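Local coordinates for protein probable glutathione reductase (Sinorhizobium meliloti, PDB 4DNA) that probably reduces glutathione disulfide to glutathione with NADPH, as an FAD-containing homodimer of the pyridine nucleotide-disulfide oxidoreductase family, at residues A[6-11]-A[29-34]; A[136-141]-A[302-307]. All blocks are in the same frame, centred on the assembly; numbering follows the deposited sequence.

Interaction 1: residues A[6-11]-A[29-34]; sequences YDLFVI and KKVAIA. With FAD (flavin-adenine dinucleotide), chain C.
Leu8 to Ile11 pair with Val31 to Ala34 as neighbouring parallel strands, their N-to-C directions 14° apart and their axes 4.7 Å apart at closest approach. The register Leu8–Val31, Phe9–Ala32, Val10–Ile33 is carried by a zigzag of backbone bonds: Ala32 N to Leu8 O, Val10 N to Ala32 O and Ala34 N to Val10 O. At the corner at Asp7, Lys30 O accepts twice, from Asp7 N at 2.7 Å and from Leu8 N at 3.0 Å. The return bond comes from a side chain: Asp7, with CG anti to its carbonyl carbon (chi1 -66°), brings OD2 to 2.9 Å from Lys30 N and accepts through the lone pair facing away from OD1.

On one side of the sheet the methyl of Ala32 touches two rings. Its CB sits over the centre of the Tyr6 ring, 3.5 Å from the centroid and 4° off the normal, a clear CH-pi contact, while Phe9 CD2 lies 3.6 Å from the same Ala32 CB. The Phe9 ring continues along the strand until its CZ meets Ala34 CB. Tyr6 OH is hydrogen-bonded to Glu109. On the reverse side the Val10 and Ile33 side chains lie side by side, pointing the same way, with Val10 CG1 3.7 Å from Ile33 CD1, and Val31 packs on helix 15-25.

This is the first beta-alpha-beta unit of the FAD-binding Rossmann-type domain, with Ile11 CG2 3.6 Å from FAD N1A. Backbone bonds thus run the whole length, the one side-chain hydrogen bond between the segments sits at the corner, and beyond it apolar packing leads toward the adenine.

Interaction 2: residues A[136-141]-A[302-307]; sequences RIVIAV and YALGDV. With FAD (flavin-adenine dinucleotide), chain C.
Arg136 reaches Tyr302 through its aliphatic part: CD comes to the edge of the ring, 4.1 Å from Tyr302 CE1, with guanidinium and ring planes 38° apart. Both polar ends converge on Glu328, which takes a salt bridge from Arg136 NE and a hydrogen bond with Tyr302 OH. Ile137 O receives Tyr302 N at 2.8 Å in an almost straight bond (177° at the hydrogen), and lies in the plane of the Tyr302 ring at its edge. Val138 sends CG1 to Leu304 CD2, 3.8 Å away; Leu304 holds CG between its backbone N and carbonyl carbon (chi1 51°), which swings its branches to this side. Ile139 N then donates to Tyr302 O at 2.7 Å, completing the short parallel ladder between strands 137-139 and 301-303, the latter an outermost strand of the five-stranded parallel sheet of the FAD domain. Ile139 O accepts a weak bond from Leu304 N, and Val307 CG1 lies against the same oxygen. Ala140 CB packs on Leu304 CD1, and beyond it both strands give way to loops that meet FAD. Val141 CG2 rests 3.5 Å from FAD N7A. Farther along the cofactor, Asp306 N donates to FAD O2P at 2.6 Å, while both Asp306 carboxylate oxygens lie within hydrogen-bonding range of FAD O3'. An alanine in place of Asp306 would probably leave this ribityl hydroxyl without its carboxylate partner. Gly305 lies where a side chain would collide with FAD O2P.

Overall arrangement
Interactions 1 and 2 have centres 12 Å apart in one parallel sheet, whose order across is 109-112, 31-35, 6-11, 137-139, 301-303. Strand 6-11 lies beside 137-139 and so joins the two contacts: Ile11 N to Val138 O and Ile11 O to Ala140 N are probable hydrogen bonds, and Leu8 CD1 packs on Arg136 O. Along the chain they follow in series, interaction 1 closing across helix 15-25 before interaction 2 opens; interaction 2 spans 160 residues that include the separate four-stranded parallel sheet. Helix 314-329 packs on residues of both. Both contacts touch FAD, interaction 1 at the adenine, so the C-terminal ends of these strands and the loops after them line the cofactor from adenine to ribityl chain.

Interaction 1: residues A[6-11]-A[29-34]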
loop_
_atom_site.group_PDB
_atom_site.type_symbol
_atom_site.label_atom_id
_atom_site.label_comp_id
_atom_site.label_asym_id
_atom_site.label_seq_id
_atom_site.Cartn_x
_atom_site.Cartn_y
_atom_site.Cartn_z
ATOM N N TYR A 6 43.311 -14.824 -6.206
ATOM C CA TYR A 6 41.925 -15.016 -5.801
ATOM C C TYR A 6 41.188 -15.842 -6.833
ATOM O O TYR A 6 41.648 -15.985 -7.961
ATOM C CB TYR A 6 41.222 -13.665 -5.612
ATOM C CG TYR A 6 41.940 -12.730 -4.665
ATOM C CD1 TYR A 6 41.834 -12.887 -3.288
ATOM C CD2 TYR A 6 42.729 -11.693 -5.151
ATOM C CE1 TYR A 6 42.497 -12.035 -2.417
ATOM C CE2 TYR A 6 43.397 -10.835 -4.290
ATOM C CZ TYR A 6 43.279 -11.007 -2.923
ATOM O OH TYR A 6 43.943 -10.153 -2.066
ATOM N N ASP A 7 40.052 -16.401 -6.443
ATOM C CA ASP A 7 39.198 -17.067 -7.406
ATOM C C ASP A 7 38.373 -16.002 -8.109
ATOM O O ASP A 7 38.083 -16.119 -9.299
ATOM C CB ASP A 7 38.296 -18.099 -6.725
ATOM C CG ASP A 7 39.083 -19.251 -6.126
ATOM O OD1 ASP A 7 39.541 -20.138 -6.888
ATOM O OD2 ASP A 7 39.252 -19.270 -4.885
ATOM N N LEU A 8 38.028 -14.950 -7.367
ATOM C CA LEU A 8 37.102 -13.942 -7.857
ATOM C C LEU A 8 37.380 -12.543 -7.328
ATOM O O LEU A 8 37.112 -12.261 -6.164
ATOM C CB LEU A 8 35.661 -14.321 -7.506
ATOM C CG LEU A 8 34.639 -13.260 -7.924
ATOM C CD1 LEU A 8 34.334 -13.339 -9.416
ATOM C CD2 LEU A 8 33.369 -13.389 -7.110
ATOM N N PHE A 9 37.885 -11.662 -8.188
ATOM C CA PHE A 9 37.940 -10.244 -7.854
ATOM C C PHE A 9 36.684 -9.528 -8.343
ATOM O O PHE A 9 36.241 -9.741 -9.474
ATOM C CB PHE A 9 39.197 -9.568 -8.412
ATOM C CG PHE A 9 39.540 -8.280 -7.716
ATOM C CD1 PHE A 9 38.873 -7.095 -8.034
ATOM C CD2 PHE A 9 40.507 -8.253 -6.727
ATOM C CE1 PHE A 9 39.175 -5.912 -7.387
ATOM C CE2 PHE A 9 40.815 -7.072 -6.079
ATOM C CZ PHE A 9 40.148 -5.902 -6.407
ATOM N N VAL A 10 36.124 -8.694 -7.470
ATOM C CA VAL A 10 34.935 -7.895 -7.749
ATOM C C VAL A 10 35.323 -6.418 -7.700
ATOM O O VAL A 10 35.727 -5.917 -6.650
ATOM C CB VAL A 10 33.833 -8.149 -6.692
ATOM C CG1 VAL A 10 32.673 -7.190 -6.868
ATOM C CG2 VAL A 10 33.333 -9.576 -6.750
ATOM N N ILE A 11 35.214 -5.719 -8.823
ATOM C CA ILE A 11 35.480 -4.289 -8.827
ATOM C C ILE A 11 34.185 -3.512 -8.643
ATOM O O ILE A 11 33.319 -3.533 -9.518
ATOM C CB ILE A 11 36.149 -3.807 -10.126
ATOM C CG1 ILE A 11 37.338 -4.689 -10.496
ATOM C CG2 ILE A 11 36.605 -2.367 -9.964
ATOM C CD1 ILE A 11 37.920 -4.394 -11.867
ATOM N N LYS A 29 34.989 -19.603 -1.633
ATOM C CA LYS A 29 35.865 -19.141 -2.709
ATOM C C LYS A 29 36.745 -18.009 -2.198
ATOM O O LYS A 29 36.297 -17.167 -1.414
ATOM C CB LYS A 29 35.056 -18.639 -3.919
ATOM C CG LYS A 29 34.050 -19.621 -4.518
ATOM C CD LYS A 29 34.709 -20.679 -5.398
ATOM C CE LYS A 29 33.687 -21.701 -5.890
ATOM N NZ LYS A 29 34.315 -22.941 -6.429
ATOM N N LYS A 30 37.998 -17.993 -2.637
ATOM C CA LYS A 30 38.864 -16.843 -2.418
ATOM C C LYS A 30 38.307 -15.645 -3.197
ATOM O O LYS A 30 38.405 -15.602 -4.427
ATOM C CB LYS A 30 40.278 -17.159 -2.897
ATOM C CG LYS A 30 41.168 -17.882 -1.902
ATOM C CD LYS A 30 42.240 -16.939 -1.380
ATOM C CE LYS A 30 43.624 -17.543 -1.544
ATOM N NZ LYS A 30 44.645 -16.471 -1.697
ATOM N N VAL A 31 37.713 -14.687 -2.488
ATOM C CA VAL A 31 37.131 -13.498 -3.126
ATOM C C VAL A 31 37.835 -12.237 -2.631
ATOM O O VAL A 31 38.227 -12.165 -1.469
ATOM C CB VAL A 31 35.604 -13.375 -2.841
ATOM C CG1 VAL A 31 34.997 -12.164 -3.533
ATOM C CG2 VAL A 31 34.856 -14.634 -3.261
ATOM N N ALA A 32 38.001 -11.253 -3.505
ATOM C CA ALA A 32 38.464 -9.926 -3.093
ATOM C C ALA A 32 37.557 -8.824 -3.665
ATOM O O ALA A 32 37.043 -8.953 -4.778
ATOM C CB ALA A 32 39.908 -9.716 -3.515
ATOM N N ILE A 33 37.352 -7.747 -2.910
ATOM C CA ILE A 33 36.486 -6.656 -3.374
ATOM C C ILE A 33 37.036 -5.262 -3.053
ATOM O O ILE A 33 37.486 -4.999 -1.934
ATOM C CB ILE A 33 35.014 -6.827 -2.887
ATOM C CG1 ILE A 33 34.126 -5.661 -3.370
ATOM C CG2 ILE A 33 34.945 -7.026 -1.377
ATOM C CD1 ILE A 33 32.638 -5.954 -3.408
ATOM N N ALA A 34 36.992 -4.378 -4.046
ATOM C CA ALA A 34 37.522 -3.027 -3.905
ATOM C C ALA A 34 36.469 -1.942 -4.133
ATOM O O ALA A 34 35.811 -1.915 -5.180
ATOM C CB ALA A 34 38.689 -2.833 -4.856
HETATM P PA FAD C . 26.564 1.128 -7.730
HETATM O O1A FAD C . 26.480 2.327 -8.659
HETATM O O2A FAD C . 25.552 0.879 -6.633
HETATM O O5B FAD C . 28.009 1.115 -7.031
HETATM C C5B FAD C . 29.186 0.614 -7.679
HETATM C C4B FAD C . 30.354 1.057 -6.812
HETATM O O4B FAD C . 31.615 0.902 -7.461
HETATM C C3B FAD C . 30.211 2.528 -6.470
HETATM O O3B FAD C . 30.163 2.657 -5.041
HETATM C C2B FAD C . 31.422 3.187 -7.099
HETATM O O2B FAD C . 31.904 4.268 -6.301
HETATM C C1B FAD C . 32.427 2.047 -7.192
HETATM N N9A FAD C . 33.408 2.187 -8.294
HETATM C C8A FAD C . 33.164 2.792 -9.472
HETATM N N7A FAD C . 34.234 2.743 -10.302
HETATM C C5A FAD C . 35.190 2.080 -9.642
HETATM C C6A FAD C . 36.569 1.685 -9.970
HETATM N N6A FAD C . 37.061 2.042 -11.182
HETATM N N1A FAD C . 37.271 0.994 -9.033
HETATM C C2A FAD C . 36.724 0.679 -7.833
HETATM N N3A FAD C . 35.463 1.013 -7.472
HETATM C C4A FAD C . 34.656 1.706 -8.321
HETATM N N1 FAD C . 16.967 2.137 -7.917
HETATM C C2 FAD C . 15.842 1.550 -7.451
HETATM O O2 FAD C . 15.644 0.338 -7.685
HETATM N N3 FAD C . 14.927 2.237 -6.742
HETATM C C4 FAD C . 15.058 3.546 -6.447
HETATM O O4 FAD C . 14.184 4.143 -5.772
HETATM C C4X FAD C . 16.266 4.259 -6.934
HETATM N N5 FAD C . 16.476 5.569 -6.678
HETATM C C5X FAD C . 17.601 6.181 -7.137
HETATM C C6 FAD C . 17.817 7.534 -6.874
HETATM C C7 FAD C . 18.966 8.175 -7.350
HETATM C C7M FAD C . 19.155 9.638 -7.036
HETATM C C8 FAD C . 19.985 7.405 -8.133
HETATM C C8M FAD C . 21.247 8.035 -8.657
HETATM C C9 FAD C . 19.770 6.060 -8.398
HETATM C C9A FAD C . 18.621 5.422 -7.934
HETATM N N10 FAD C . 18.418 4.054 -8.207
HETATM C C10 FAD C . 17.239 3.448 -7.712
HETATM C "C1'" FAD C . 19.417 3.310 -8.995
HETATM C "C2'" FAD C . 20.330 2.435 -8.148
HETATM O "O2'" FAD C . 20.963 3.235 -7.145
HETATM C "C3'" FAD C . 21.362 1.727 -9.029
HETATM O "O3'" FAD C . 20.668 1.117 -10.123
HETATM C "C4'" FAD C . 22.157 0.655 -8.282
HETATM O "O4'" FAD C . 22.978 1.276 -7.286
HETATM C "C5'" FAD C . 23.036 -0.139 -9.233
HETATM O "O5'" FAD C . 24.213 -0.542 -8.536
HETATM P P FAD C . 25.551 -1.081 -9.266
HETATM O O1P FAD C . 25.809 -2.514 -8.839
HETATM O O2P FAD C . 25.515 -0.724 -10.733
HETATM O O3P FAD C . 26.731 -0.219 -8.597
#

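Interaction 2: residues A[136-141]-A[302-307]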
loop_
_atom_site.group_PDB
_atom_site.type_symbol
_atom_site.label_atom_id
_atom_site.label_comp_id
_atom_site.label_asym_id
_atom_site.label_seq_id
_atom_site.Cartn_x
_atom_site.Cartn_y
_atom_site.Cartn_z
ATOM N N ARG A 136 38.308 -15.287 -12.110
ATOM C CA ARG A 136 37.137 -14.650 -12.649
ATOM C C ARG A 136 37.113 -13.252 -12.130
ATOM O O ARG A 136 37.537 -13.014 -11.032
ATOM C CB ARG A 136 35.905 -15.366 -12.163
ATOM C CG ARG A 136 35.789 -16.778 -12.666
ATOM C CD ARG A 136 35.532 -16.797 -14.153
ATOM N NE ARG A 136 35.593 -18.146 -14.697
ATOM C CZ ARG A 136 36.686 -18.686 -15.218
ATOM N NH1 ARG A 136 36.662 -19.914 -15.686
ATOM N NH2 ARG A 136 37.804 -17.990 -15.265
ATOM N N ILE A 137 36.626 -12.315 -12.924
ATOM C CA ILE A 137 36.464 -10.940 -12.436
ATOM C C ILE A 137 35.065 -10.420 -12.722
ATOM O O ILE A 137 34.504 -10.695 -13.777
ATOM C CB ILE A 137 37.525 -9.975 -13.006
ATOM C CG1 ILE A 137 38.927 -10.422 -12.567
ATOM C CG2 ILE A 137 37.265 -8.553 -12.525
ATOM C CD1 ILE A 137 40.037 -10.129 -13.557
ATOM N N VAL A 138 34.507 -9.689 -11.764
ATOM C CA VAL A 138 33.221 -9.045 -11.944
ATOM C C VAL A 138 33.366 -7.532 -11.894
ATOM O O VAL A 138 33.910 -6.984 -10.947
ATOM C CB VAL A 138 32.216 -9.519 -10.889
ATOM C CG1 VAL A 138 30.963 -8.654 -10.913
ATOM C CG2 VAL A 138 31.875 -10.978 -11.131
ATOM N N ILE A 139 32.882 -6.864 -12.925
ATOM C CA ILE A 139 32.941 -5.417 -12.984
ATOM C C ILE A 139 31.565 -4.829 -12.623
ATOM O O ILE A 139 30.709 -4.622 -13.487
ATOM C CB ILE A 139 33.427 -4.953 -14.371
ATOM C CG1 ILE A 139 34.847 -5.432 -14.599
ATOM C CG2 ILE A 139 33.388 -3.441 -14.496
ATOM C CD1 ILE A 139 35.282 -5.318 -16.039
ATOM N N ALA A 140 31.363 -4.580 -11.335
ATOM C CA ALA A 140 30.106 -4.035 -10.839
ATOM C C ALA A 140 30.323 -2.600 -10.397
ATOM O O ALA A 140 30.111 -2.230 -9.240
ATOM C CB ALA A 140 29.576 -4.883 -9.702
ATOM N N VAL A 141 30.728 -1.796 -11.364
ATOM C CA VAL A 141 31.300 -0.479 -11.141
ATOM C C VAL A 141 30.255 0.651 -11.111
ATOM O O VAL A 141 30.512 1.731 -10.570
ATOM C CB VAL A 141 32.416 -0.264 -12.199
ATOM C CG1 VAL A 141 32.290 1.044 -12.947
ATOM C CG2 VAL A 141 33.788 -0.447 -11.577
ATOM N N TYR A 302 33.170 -10.724 -16.187
ATOM C CA TYR A 302 31.748 -10.377 -16.240
ATOM C C TYR A 302 31.482 -8.930 -15.848
ATOM O O TYR A 302 32.257 -8.310 -15.104
ATOM C CB TYR A 302 30.942 -11.247 -15.294
ATOM C CG TYR A 302 30.971 -12.723 -15.574
ATOM C CD1 TYR A 302 32.090 -13.500 -15.240
ATOM C CD2 TYR A 302 29.856 -13.361 -16.109
ATOM C CE1 TYR A 302 32.103 -14.866 -15.463
ATOM C CE2 TYR A 302 29.860 -14.729 -16.337
ATOM C CZ TYR A 302 30.981 -15.478 -16.012
ATOM O OH TYR A 302 30.978 -16.839 -16.236
ATOM N N ALA A 303 30.359 -8.419 -16.346
ATOM C CA ALA A 303 29.876 -7.083 -16.019
ATOM C C ALA A 303 28.386 -7.122 -15.658
ATOM O O ALA A 303 27.605 -7.814 -16.307
ATOM C CB ALA A 303 30.117 -6.137 -17.182
ATOM N N LEU A 304 28.002 -6.373 -14.624
ATOM C CA LEU A 304 26.621 -6.325 -14.149
ATOM C C LEU A 304 26.369 -5.030 -13.385
ATOM O O LEU A 304 27.304 -4.398 -12.891
ATOM C CB LEU A 304 26.290 -7.555 -13.286
ATOM C CG LEU A 304 27.221 -7.927 -12.126
ATOM C CD1 LEU A 304 26.699 -7.316 -10.842
ATOM C CD2 LEU A 304 27.359 -9.433 -11.971
ATOM N N GLY A 305 25.103 -4.636 -13.288
ATOM C CA GLY A 305 24.749 -3.381 -12.638
ATOM C C GLY A 305 24.556 -2.264 -13.644
ATOM O O GLY A 305 24.413 -2.517 -14.851
ATOM N N ASP A 306 24.559 -1.026 -13.143
ATOM C CA ASP A 306 24.262 0.153 -13.956
ATOM C C ASP A 306 25.304 0.409 -15.037
ATOM O O ASP A 306 25.035 1.136 -15.993
ATOM C CB ASP A 306 24.086 1.386 -13.079
ATOM C CG ASP A 306 22.760 1.391 -12.350
ATOM O OD1 ASP A 306 22.045 0.352 -12.385
ATOM O OD2 ASP A 306 22.426 2.434 -11.736
ATOM N N VAL A 307 26.477 -0.205 -14.885
ATOM C CA VAL A 307 27.537 -0.129 -15.882
ATOM C C VAL A 307 27.158 -0.776 -17.227
ATOM O O VAL A 307 27.810 -0.517 -18.242
ATOM C CB VAL A 307 28.865 -0.735 -15.344
ATOM C CG1 VAL A 307 28.752 -2.241 -15.142
ATOM C CG2 VAL A 307 30.031 -0.391 -16.264
HETATM P PA FAD C . 26.564 1.128 -7.730
HETATM O O1A FAD C . 26.480 2.327 -8.659
HETATM O O2A FAD C . 25.552 0.879 -6.633
HETATM O O5B FAD C . 28.009 1.115 -7.031
HETATM C C5B FAD C . 29.186 0.614 -7.679
HETATM C C4B FAD C . 30.354 1.057 -6.812
HETATM O O4B FAD C . 31.615 0.902 -7.461
HETATM C C3B FAD C . 30.211 2.528 -6.470
HETATM O O3B FAD C . 30.163 2.657 -5.041
HETATM C C2B FAD C . 31.422 3.187 -7.099
HETATM O O2B FAD C . 31.904 4.268 -6.301
HETATM C C1B FAD C . 32.427 2.047 -7.192
HETATM N N9A FAD C . 33.408 2.187 -8.294
HETATM C C8A FAD C . 33.164 2.792 -9.472
HETATM N N7A FAD C . 34.234 2.743 -10.302
HETATM C C5A FAD C . 35.190 2.080 -9.642
HETATM C C6A FAD C . 36.569 1.685 -9.970
HETATM N N6A FAD C . 37.061 2.042 -11.182
HETATM N N1A FAD C . 37.271 0.994 -9.033
HETATM C C2A FAD C . 36.724 0.679 -7.833
HETATM N N3A FAD C . 35.463 1.013 -7.472
HETATM C C4A FAD C . 34.656 1.706 -8.321
HETATM N N1 FAD C . 16.967 2.137 -7.917
HETATM C C2 FAD C . 15.842 1.550 -7.451
HETATM O O2 FAD C . 15.644 0.338 -7.685
HETATM N N3 FAD C . 14.927 2.237 -6.742
HETATM C C4 FAD C . 15.058 3.546 -6.447
HETATM O O4 FAD C . 14.184 4.143 -5.772
HETATM C C4X FAD C . 16.266 4.259 -6.934
HETATM N N5 FAD C . 16.476 5.569 -6.678
HETATM C C5X FAD C . 17.601 6.181 -7.137
HETATM C C6 FAD C . 17.817 7.534 -6.874
HETATM C C7 FAD C . 18.966 8.175 -7.350
HETATM C C7M FAD C . 19.155 9.638 -7.036
HETATM C C8 FAD C . 19.985 7.405 -8.133
HETATM C C8M FAD C . 21.247 8.035 -8.657
HETATM C C9 FAD C . 19.770 6.060 -8.398
HETATM C C9A FAD C . 18.621 5.422 -7.934
HETATM N N10 FAD C . 18.418 4.054 -8.207
HETATM C C10 FAD C . 17.239 3.448 -7.712
HETATM C "C1'" FAD C . 19.417 3.310 -8.995
HETATM C "C2'" FAD C . 20.330 2.435 -8.148
HETATM O "O2'" FAD C . 20.963 3.235 -7.145
HETATM C "C3'" FAD C . 21.362 1.727 -9.029
HETATM O "O3'" FAD C . 20.668 1.117 -10.123
HETATM C "C4'" FAD C . 22.157 0.655 -8.282
HETATM O "O4'" FAD C . 22.978 1.276 -7.286
HETATM C "C5'" FAD C . 23.036 -0.139 -9.233
HETATM O "O5'" FAD C . 24.213 -0.542 -8.536
HETATM P P FAD C . 25.551 -1.081 -9.266
HETATM O O1P FAD C . 25.809 -2.514 -8.839
HETATM O O2P FAD C . 25.515 -0.724 -10.733
HETATM O O3P FAD C . 26.731 -0.219 -8.597
#